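Local atomic coordinates of S-adenosylmethionine:tRNA ribosyltransferase-isomerase (Thermotoga maritima, PDB entry 1VKY), a protein that probably transfers and isomerises the ribose moiety of S-adenosylmethionine to the 7-aminomethyl group of a 7-deazaguanine in tRNA, giving epoxyqueuosine on the way to queuosine. Residues S16-A28 against H304-A316. Residues are numbered along the deposited sequence; the frame is centred on the assembly and turned at random.
Sequences SEFDYELPPELIA and HLPRSTLLMLVAA
Tyr20 holds CG between its backbone N and carbonyl carbon (chi1 68°), which swings the phenol across Pro306, while Phe18, with CG anti to its carbonyl carbon (chi1 -60°), reaches the first turns of helix 309-318. Proline suits the second position of the type II turn Leu305-Ser308, and its ring offers Pro306 CG to one face of Tyr20, 3.8 Å from the Tyr20 centroid (CH-pi). At the phenol's edge, Tyr20 OH donates to His304 O (2.7 Å). Met312 CG sits over the centre of one Phe18 face, with SD farther above it in a Met-aromatic contact; small Ala315 lets its CB approach Phe18 CE2 (3.6 Å). Between the aromatics, Leu311 CD2 touches Tyr20 CE2. Arg307 N donates to Phe18 O (2.9 Å). Arg307 NE donates within its guanidinium plane but meets Asp19 OD1 (3.1 Å) from above the carboxylate, a one-point salt bridge. Ser308 OG caps the helix, accepting from Leu311 N. Tyr327 of helix 320-332 meets Tyr20 edge-to-face; Pro24 of the second subunit packs on Arg307. Apolar packing and two hydrogen bonds to main-chain carbonyls thus fasten the chain start, before strand 39-44, to the link between strand 298-302 and helix 309-318, while solvent probably weakens the salt bridge at exposed Asp19.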
loop_
_atom_site.group_PDB
_atom_site.type_symbol
_atom_site.label_atom_id
_atom_site.label_comp_id
_atom_site.label_asym_id
_atom_site.label_seq_id
_atom_site.Cartn_x
_atom_site.Cartn_y
_atom_site.Cartn_z
ATOM N N SER B 16 0.117 -21.257 -17.922
ATOM C CA SER B 16 1.524 -20.901 -17.564
ATOM C C SER B 16 2.095 -21.872 -16.538
ATOM O O SER B 16 1.425 -22.302 -15.580
ATOM C CB SER B 16 1.621 -19.445 -17.027
ATOM O OG SER B 16 2.973 -19.048 -16.672
ATOM N N GLU B 17 3.373 -22.168 -16.732
ATOM C CA GLU B 17 4.174 -22.885 -15.737
ATOM C C GLU B 17 4.322 -22.117 -14.418
ATOM O O GLU B 17 4.660 -22.722 -13.392
ATOM C CB GLU B 17 5.574 -23.166 -16.299
ATOM C CG GLU B 17 5.805 -24.596 -16.760
ATOM C CD GLU B 17 7.136 -25.118 -16.259
ATOM O OE1 GLU B 17 7.144 -26.122 -15.508
ATOM O OE2 GLU B 17 8.173 -24.500 -16.599
ATOM N N PHE B 18 4.076 -20.801 -14.452
ATOM C CA PHE B 18 4.211 -19.938 -13.260
ATOM C C PHE B 18 2.872 -19.485 -12.678
ATOM O O PHE B 18 2.777 -18.638 -11.789
ATOM C CB PHE B 18 5.128 -18.769 -13.616
ATOM C CG PHE B 18 6.489 -19.219 -14.037
ATOM C CD1 PHE B 18 6.802 -19.366 -15.380
ATOM C CD2 PHE B 18 7.441 -19.571 -13.087
ATOM C CE1 PHE B 18 8.022 -19.784 -15.768
ATOM C CE2 PHE B 18 8.673 -20.008 -13.488
ATOM C CZ PHE B 18 8.960 -20.118 -14.830
ATOM N N ASP B 19 1.808 -20.109 -13.155
ATOM C CA ASP B 19 0.500 -19.841 -12.622
ATOM C C ASP B 19 0.359 -20.673 -11.361
ATOM O O ASP B 19 0.938 -21.745 -11.254
ATOM C CB ASP B 19 -0.554 -20.254 -13.644
ATOM C CG ASP B 19 -1.836 -19.522 -13.472
ATOM O OD1 ASP B 19 -1.901 -18.520 -12.714
ATOM O OD2 ASP B 19 -2.851 -19.884 -14.080
ATOM N N TYR B 20 -0.377 -20.169 -10.384
ATOM C CA TYR B 20 -0.736 -20.958 -9.222
ATOM C C TYR B 20 -1.969 -20.278 -8.679
ATOM O O TYR B 20 -2.244 -19.156 -9.051
ATOM C CB TYR B 20 0.403 -21.009 -8.187
ATOM C CG TYR B 20 0.695 -19.688 -7.507
ATOM C CD1 TYR B 20 0.094 -19.372 -6.287
ATOM C CD2 TYR B 20 1.602 -18.749 -8.078
ATOM C CE1 TYR B 20 0.374 -18.148 -5.635
ATOM C CE2 TYR B 20 1.887 -17.516 -7.421
ATOM C CZ TYR B 20 1.234 -17.233 -6.222
ATOM O OH TYR B 20 1.453 -16.078 -5.556
ATOM N N GLU B 21 -2.728 -20.959 -7.834
ATOM C CA GLU B 21 -3.999 -20.431 -7.381
ATOM C C GLU B 21 -3.780 -19.667 -6.109
ATOM O O GLU B 21 -3.395 -20.249 -5.108
ATOM C CB GLU B 21 -5.028 -21.565 -7.132
ATOM N N LEU B 22 -4.004 -18.363 -6.163
ATOM C CA LEU B 22 -3.789 -17.467 -5.021
ATOM C C LEU B 22 -5.156 -16.923 -4.552
ATOM O O LEU B 22 -5.726 -16.067 -5.251
ATOM C CB LEU B 22 -2.922 -16.282 -5.446
ATOM C CG LEU B 22 -2.633 -15.184 -4.416
ATOM C CD1 LEU B 22 -2.213 -15.785 -3.070
ATOM C CD2 LEU B 22 -1.589 -14.143 -4.920
ATOM N N PRO B 23 -5.665 -17.370 -3.398
ATOM C CA PRO B 23 -6.905 -16.798 -2.868
ATOM C C PRO B 23 -6.732 -15.288 -2.680
ATOM O O PRO B 23 -5.764 -14.843 -2.046
ATOM C CB PRO B 23 -7.108 -17.525 -1.531
ATOM C CG PRO B 23 -6.291 -18.765 -1.645
ATOM C CD PRO B 23 -5.120 -18.387 -2.487
ATOM N N PRO B 24 -7.665 -14.492 -3.215
ATOM C CA PRO B 24 -7.450 -13.063 -3.277
ATOM C C PRO B 24 -7.308 -12.451 -1.904
ATOM O O PRO B 24 -6.670 -11.421 -1.759
ATOM C CB PRO B 24 -8.702 -12.542 -4.038
ATOM C CG PRO B 24 -9.700 -13.569 -3.921
ATOM C CD PRO B 24 -8.961 -14.879 -3.798
ATOM N N GLU B 25 -7.886 -13.091 -0.896
ATOM C CA GLU B 25 -7.846 -12.551 0.457
ATOM C C GLU B 25 -6.413 -12.573 1.040
ATOM O O GLU B 25 -6.121 -11.877 1.995
ATOM C CB GLU B 25 -8.855 -13.248 1.413
ATOM C CG GLU B 25 -8.651 -14.705 1.763
ATOM C CD GLU B 25 -9.197 -15.671 0.749
ATOM O OE1 GLU B 25 -9.462 -15.226 -0.371
ATOM O OE2 GLU B 25 -9.359 -16.889 1.064
ATOM N N LEU B 26 -5.517 -13.338 0.432
ATOM C CA LEU B 26 -4.143 -13.426 0.934
ATOM C C LEU B 26 -3.243 -12.302 0.458
ATOM O O LEU B 26 -2.119 -12.161 0.964
ATOM C CB LEU B 26 -3.551 -14.795 0.583
ATOM C CG LEU B 26 -4.284 -15.970 1.233
ATOM C CD1 LEU B 26 -3.536 -17.298 0.939
ATOM C CD2 LEU B 26 -4.375 -15.754 2.715
ATOM N N ILE B 27 -3.720 -11.496 -0.485
ATOM C CA ILE B 27 -2.963 -10.322 -0.907
ATOM C C ILE B 27 -3.167 -9.217 0.128
ATOM O O ILE B 27 -4.226 -8.635 0.205
ATOM C CB ILE B 27 -3.356 -9.889 -2.321
ATOM C CG1 ILE B 27 -3.108 -11.043 -3.299
ATOM C CG2 ILE B 27 -2.627 -8.615 -2.732
ATOM C CD1 ILE B 27 -3.502 -10.759 -4.688
ATOM N N ALA B 28 -2.112 -8.938 0.893
ATOM C CA ALA B 28 -2.143 -8.005 2.003
ATOM C C ALA B 28 -2.326 -6.547 1.560
ATOM O O ALA B 28 -1.746 -6.111 0.582
ATOM C CB ALA B 28 -0.892 -8.131 2.792
ATOM N N HIS B 304 5.441 -13.358 -4.659
ATOM C CA HIS B 304 5.055 -12.673 -5.883
ATOM C C HIS B 304 3.793 -13.280 -6.461
ATOM O O HIS B 304 3.403 -14.353 -6.083
ATOM C CB HIS B 304 6.213 -12.687 -6.869
ATOM C CG HIS B 304 7.505 -12.179 -6.269
ATOM N ND1 HIS B 304 7.675 -10.865 -5.892
ATOM C CD2 HIS B 304 8.639 -12.824 -5.898
ATOM C CE1 HIS B 304 8.874 -10.712 -5.350
ATOM N NE2 HIS B 304 9.479 -11.885 -5.342
ATOM N N LEU B 305 3.159 -12.578 -7.396
ATOM C CA LEU B 305 1.865 -12.984 -7.900
ATOM C C LEU B 305 2.008 -14.052 -8.983
ATOM O O LEU B 305 3.065 -14.116 -9.673
ATOM C CB LEU B 305 1.159 -11.722 -8.445
ATOM C CG LEU B 305 0.901 -10.558 -7.453
ATOM C CD1 LEU B 305 0.481 -9.269 -8.174
ATOM C CD2 LEU B 305 -0.167 -10.987 -6.445
ATOM N N PRO B 306 0.951 -14.855 -9.174
ATOM C CA PRO B 306 0.889 -15.798 -10.272
ATOM C C PRO B 306 1.295 -15.168 -11.575
ATOM O O PRO B 306 0.924 -14.021 -11.886
ATOM C CB PRO B 306 -0.598 -16.209 -10.321
ATOM C CG PRO B 306 -1.098 -16.030 -8.917
ATOM C CD PRO B 306 -0.287 -14.895 -8.360
ATOM N N ARG B 307 2.137 -15.898 -12.303
ATOM C CA ARG B 307 2.561 -15.495 -13.638
ATOM C C ARG B 307 3.434 -14.247 -13.659
ATOM O O ARG B 307 3.718 -13.746 -14.738
ATOM C CB ARG B 307 1.335 -15.273 -14.562
ATOM C CG ARG B 307 0.363 -16.490 -14.690
ATOM C CD ARG B 307 -0.954 -16.153 -15.415
ATOM N NE ARG B 307 -2.007 -15.895 -14.421
ATOM C CZ ARG B 307 -2.644 -14.740 -14.206
ATOM N NH1 ARG B 307 -2.442 -13.645 -14.941
ATOM N NH2 ARG B 307 -3.532 -14.706 -13.235
ATOM N N SER B 308 3.884 -13.720 -12.517
ATOM C CA SER B 308 4.658 -12.475 -12.582
ATOM C C SER B 308 6.069 -12.766 -13.065
ATOM O O SER B 308 6.605 -13.860 -12.790
ATOM C CB SER B 308 4.793 -11.832 -11.214
ATOM O OG SER B 308 5.194 -12.812 -10.298
ATOM N N THR B 309 6.719 -11.771 -13.658
ATOM C CA THR B 309 8.131 -11.931 -13.970
ATOM C C THR B 309 8.982 -12.023 -12.719
ATOM O O THR B 309 10.064 -12.593 -12.769
ATOM C CB THR B 309 8.664 -10.826 -14.874
ATOM O OG1 THR B 309 8.441 -9.558 -14.243
ATOM C CG2 THR B 309 7.913 -10.757 -16.157
ATOM N N LEU B 310 8.527 -11.472 -11.587
ATOM C CA LEU B 310 9.285 -11.623 -10.340
ATOM C C LEU B 310 9.287 -13.075 -9.852
ATOM O O LEU B 310 10.269 -13.553 -9.330
ATOM C CB LEU B 310 8.759 -10.683 -9.245
ATOM C CG LEU B 310 8.817 -9.189 -9.624
ATOM C CD1 LEU B 310 8.420 -8.308 -8.461
ATOM C CD2 LEU B 310 10.216 -8.819 -10.057
ATOM N N LEU B 311 8.169 -13.757 -10.006
ATOM C CA LEU B 311 8.090 -15.179 -9.689
ATOM C C LEU B 311 9.023 -15.977 -10.593
ATOM O O LEU B 311 9.723 -16.912 -10.149
ATOM C CB LEU B 311 6.617 -15.685 -9.800
ATOM C CG LEU B 311 6.422 -17.158 -9.531
ATOM C CD1 LEU B 311 7.077 -17.573 -8.202
ATOM C CD2 LEU B 311 4.918 -17.495 -9.582
ATOM N N MET B 312 9.104 -15.598 -11.856
ATOM C CA MET B 312 10.038 -16.267 -12.772
ATOM C C MET B 312 11.509 -16.083 -12.317
ATOM O O MET B 312 12.310 -17.009 -12.389
ATOM C CB MET B 312 9.879 -15.758 -14.200
ATOM C CG MET B 312 8.510 -16.055 -14.841
ATOM S SD MET B 312 8.337 -15.062 -16.339
ATOM C CE MET B 312 6.592 -15.412 -16.659
ATOM N N LEU B 313 11.851 -14.895 -11.827
ATOM C CA LEU B 313 13.221 -14.649 -11.336
ATOM C C LEU B 313 13.505 -15.509 -10.106
ATOM O O LEU B 313 14.539 -16.136 -10.014
ATOM C CB LEU B 313 13.375 -13.175 -10.999
ATOM C CG LEU B 313 14.697 -12.603 -10.473
ATOM C CD1 LEU B 313 14.729 -11.077 -10.710
ATOM C CD2 LEU B 313 14.899 -12.908 -9.012
ATOM N N VAL B 314 12.605 -15.513 -9.130
ATOM C CA VAL B 314 12.811 -16.311 -7.935
ATOM C C VAL B 314 12.858 -17.814 -8.256
ATOM O O VAL B 314 13.641 -18.571 -7.673
ATOM C CB VAL B 314 11.737 -15.999 -6.857
ATOM C CG1 VAL B 314 11.918 -16.864 -5.691
ATOM C CG2 VAL B 314 11.866 -14.544 -6.431
ATOM N N ALA B 315 12.051 -18.254 -9.208
ATOM C CA ALA B 315 12.106 -19.639 -9.666
ATOM C C ALA B 315 13.489 -19.966 -10.247
ATOM O O ALA B 315 14.041 -21.041 -10.000
ATOM C CB ALA B 315 10.998 -19.870 -10.727
ATOM N N ALA B 316 14.082 -19.026 -10.978
ATOM C CA ALA B 316 15.413 -19.264 -11.502
ATOM C C ALA B 316 16.356 -19.412 -10.310
ATOM O O ALA B 316 17.295 -20.194 -10.355
ATOM C CB ALA B 316 15.861 -18.144 -12.398
#